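Side-chain contact in TcpB (Brucella melitensis, PDB 4LQC), which is a bacterial TIR-domain protein, built on the parallel-sheet fold that this family of signalling domains shares: residues R30-K35 against E129-L134. The protein carries 2 engineered substitutions. Residues are numbered along the deposited sequence; the frame is centred on the assembly and turned at random.
Sequences RDLGAK and EIAKEL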
loop_
_atom_site.group_PDB
_atom_site.type_symbol
_atom_site.label_atom_id
_atom_site.label_comp_id
_atom_site.label_asym_id
_atom_site.label_seq_id
_atom_site.Cartn_x
_atom_site.Cartn_y
_atom_site.Cartn_z
ATOM N N ARG B 30 -1.558 -10.397 -20.439
ATOM C CA ARG B 30 -1.984 -10.832 -21.765
ATOM C C ARG B 30 -0.977 -10.412 -22.816
ATOM O O ARG B 30 -0.781 -11.095 -23.819
ATOM C CB ARG B 30 -3.363 -10.253 -22.101
ATOM C CG ARG B 30 -4.489 -11.019 -21.436
ATOM C CD ARG B 30 -5.880 -10.565 -21.837
ATOM N NE ARG B 30 -6.898 -11.355 -21.138
ATOM C CZ ARG B 30 -8.146 -10.950 -20.916
ATOM N NH1 ARG B 30 -8.553 -9.759 -21.342
ATOM N NH2 ARG B 30 -8.984 -11.738 -20.246
ATOM N N ASP B 31 -0.316 -9.289 -22.575
ATOM C CA ASP B 31 0.659 -8.783 -23.527
ATOM C C ASP B 31 1.916 -9.662 -23.546
ATOM O O ASP B 31 2.653 -9.690 -24.529
ATOM C CB ASP B 31 0.997 -7.331 -23.198
ATOM C CG ASP B 31 1.691 -6.627 -24.335
ATOM O OD1 ASP B 31 1.313 -6.841 -25.517
ATOM O OD2 ASP B 31 2.627 -5.852 -24.038
ATOM N N LEU B 32 2.150 -10.380 -22.455
ATOM C CA LEU B 32 3.286 -11.292 -22.351
ATOM C C LEU B 32 2.860 -12.657 -22.857
ATOM O O LEU B 32 3.666 -13.577 -22.942
ATOM C CB LEU B 32 3.780 -11.397 -20.893
ATOM C CG LEU B 32 4.231 -10.103 -20.183
ATOM C CD1 LEU B 32 4.587 -10.338 -18.714
ATOM C CD2 LEU B 32 5.403 -9.471 -20.901
ATOM N N GLY B 33 1.579 -12.793 -23.178
ATOM C CA GLY B 33 1.065 -14.033 -23.735
ATOM C C GLY B 33 0.415 -14.993 -22.753
ATOM O O GLY B 33 0.087 -16.119 -23.118
ATOM N N ALA B 34 0.217 -14.555 -21.513
ATOM C CA ALA B 34 -0.448 -15.379 -20.519
ATOM C C ALA B 34 -1.961 -15.435 -20.749
ATOM O O ALA B 34 -2.570 -14.460 -21.177
ATOM C CB ALA B 34 -0.131 -14.871 -19.107
ATOM N N LYS B 35 -2.567 -16.580 -20.476
ATOM C CA LYS B 35 -4.021 -16.674 -20.516
ATOM C C LYS B 35 -4.618 -16.408 -19.126
ATOM O O LYS B 35 -4.272 -17.083 -18.161
ATOM C CB LYS B 35 -4.451 -18.040 -21.080
ATOM C CG LYS B 35 -3.713 -18.384 -22.389
ATOM C CD LYS B 35 -4.207 -19.675 -23.065
ATOM C CE LYS B 35 -3.145 -20.780 -23.016
ATOM N NZ LYS B 35 -1.778 -20.320 -23.450
ATOM N N GLU B 129 6.472 -4.907 -13.881
ATOM C CA GLU B 129 7.400 -5.781 -13.156
ATOM C C GLU B 129 6.655 -6.964 -12.539
ATOM O O GLU B 129 7.165 -8.091 -12.503
ATOM C CB GLU B 129 8.172 -5.009 -12.080
ATOM C CG GLU B 129 9.175 -3.981 -12.630
ATOM C CD GLU B 129 9.980 -3.269 -11.531
ATOM O OE1 GLU B 129 11.229 -3.353 -11.545
ATOM O OE2 GLU B 129 9.378 -2.603 -10.658
ATOM N N ILE B 130 5.434 -6.712 -12.071
ATOM C CA ILE B 130 4.619 -7.754 -11.455
ATOM C C ILE B 130 4.139 -8.750 -12.506
ATOM O O ILE B 130 4.083 -9.972 -12.271
ATOM C CB ILE B 130 3.419 -7.139 -10.713
ATOM C CG1 ILE B 130 3.901 -6.488 -9.413
ATOM C CG2 ILE B 130 2.360 -8.191 -10.422
ATOM C CD1 ILE B 130 2.800 -5.807 -8.635
ATOM N N ALA B 131 3.807 -8.223 -13.676
ATOM C CA ALA B 131 3.408 -9.058 -14.797
ATOM C C ALA B 131 4.525 -10.046 -15.140
ATOM O O ALA B 131 4.278 -11.250 -15.257
ATOM C CB ALA B 131 3.061 -8.192 -15.984
ATOM N N LYS B 132 5.750 -9.536 -15.274
ATOM C CA LYS B 132 6.913 -10.359 -15.610
ATOM C C LYS B 132 7.108 -11.490 -14.605
ATOM O O LYS B 132 7.301 -12.651 -14.981
ATOM C CB LYS B 132 8.185 -9.500 -15.671
ATOM C CG LYS B 132 8.141 -8.442 -16.738
ATOM C CD LYS B 132 9.501 -7.744 -16.943
ATOM C CE LYS B 132 9.447 -6.766 -18.139
ATOM N NZ LYS B 132 10.466 -5.656 -18.073
ATOM N N GLU B 133 7.046 -11.143 -13.325
ATOM C CA GLU B 133 7.246 -12.103 -12.254
ATOM C C GLU B 133 6.189 -13.189 -12.249
ATOM O O GLU B 133 6.499 -14.373 -12.081
ATOM C CB GLU B 133 7.236 -11.383 -10.918
ATOM C CG GLU B 133 7.594 -12.262 -9.751
ATOM C CD GLU B 133 8.440 -11.524 -8.754
ATOM O OE1 GLU B 133 9.070 -10.526 -9.159
ATOM O OE2 GLU B 133 8.480 -11.929 -7.575
ATOM N N LEU B 134 4.933 -12.788 -12.412
ATOM C CA LEU B 134 3.846 -13.754 -12.474
ATOM C C LEU B 134 4.029 -14.624 -13.702
ATOM O O LEU B 134 3.849 -15.841 -13.634
ATOM C CB LEU B 134 2.499 -13.034 -12.532
ATOM C CG LEU B 134 2.072 -12.342 -11.241
ATOM C CD1 LEU B 134 0.918 -11.386 -11.498
ATOM C CD2 LEU B 134 1.666 -13.404 -10.232
#
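L32, in the turn that follows helix 18-31, rests one methyl, CD1, on the backbone of helix 127-136. The methyl lies over the peptide group between A131 and K132. CD1 of L32 is 3.6 Å from the carbonyl carbon C of A131. The methyl CB of A131 sits beside it, at 3.8 Å from CD1 of L32. This is the tight part. The leucine CG stands anti to its own carbonyl carbon (chi1 -58°), and chi2 is extended (175°), which carries CD1 out to the other helix.

The exposed K132 side is loose. The K132 side chain starts away from segment 30-35, and its CG comes only to 4.5 Å from L32 CD1. L32 is exposed too, whereas A131 is buried. The two segments bury just 107 Å².

G33 has positive phi and closes a Schellman motif at the helix end. The chain then turns into strand 36-43, and K35 pairs with F9 of strand 7-14. Deeper in, A131 packs on A28 and L29 of helix 18-31. L134 touches L29, F9 of strand 7-14 and L120 of strand 120-121. The contact thus forms the outer edge where helices 18-31 and 127-136 pack together beside the parallel sheet.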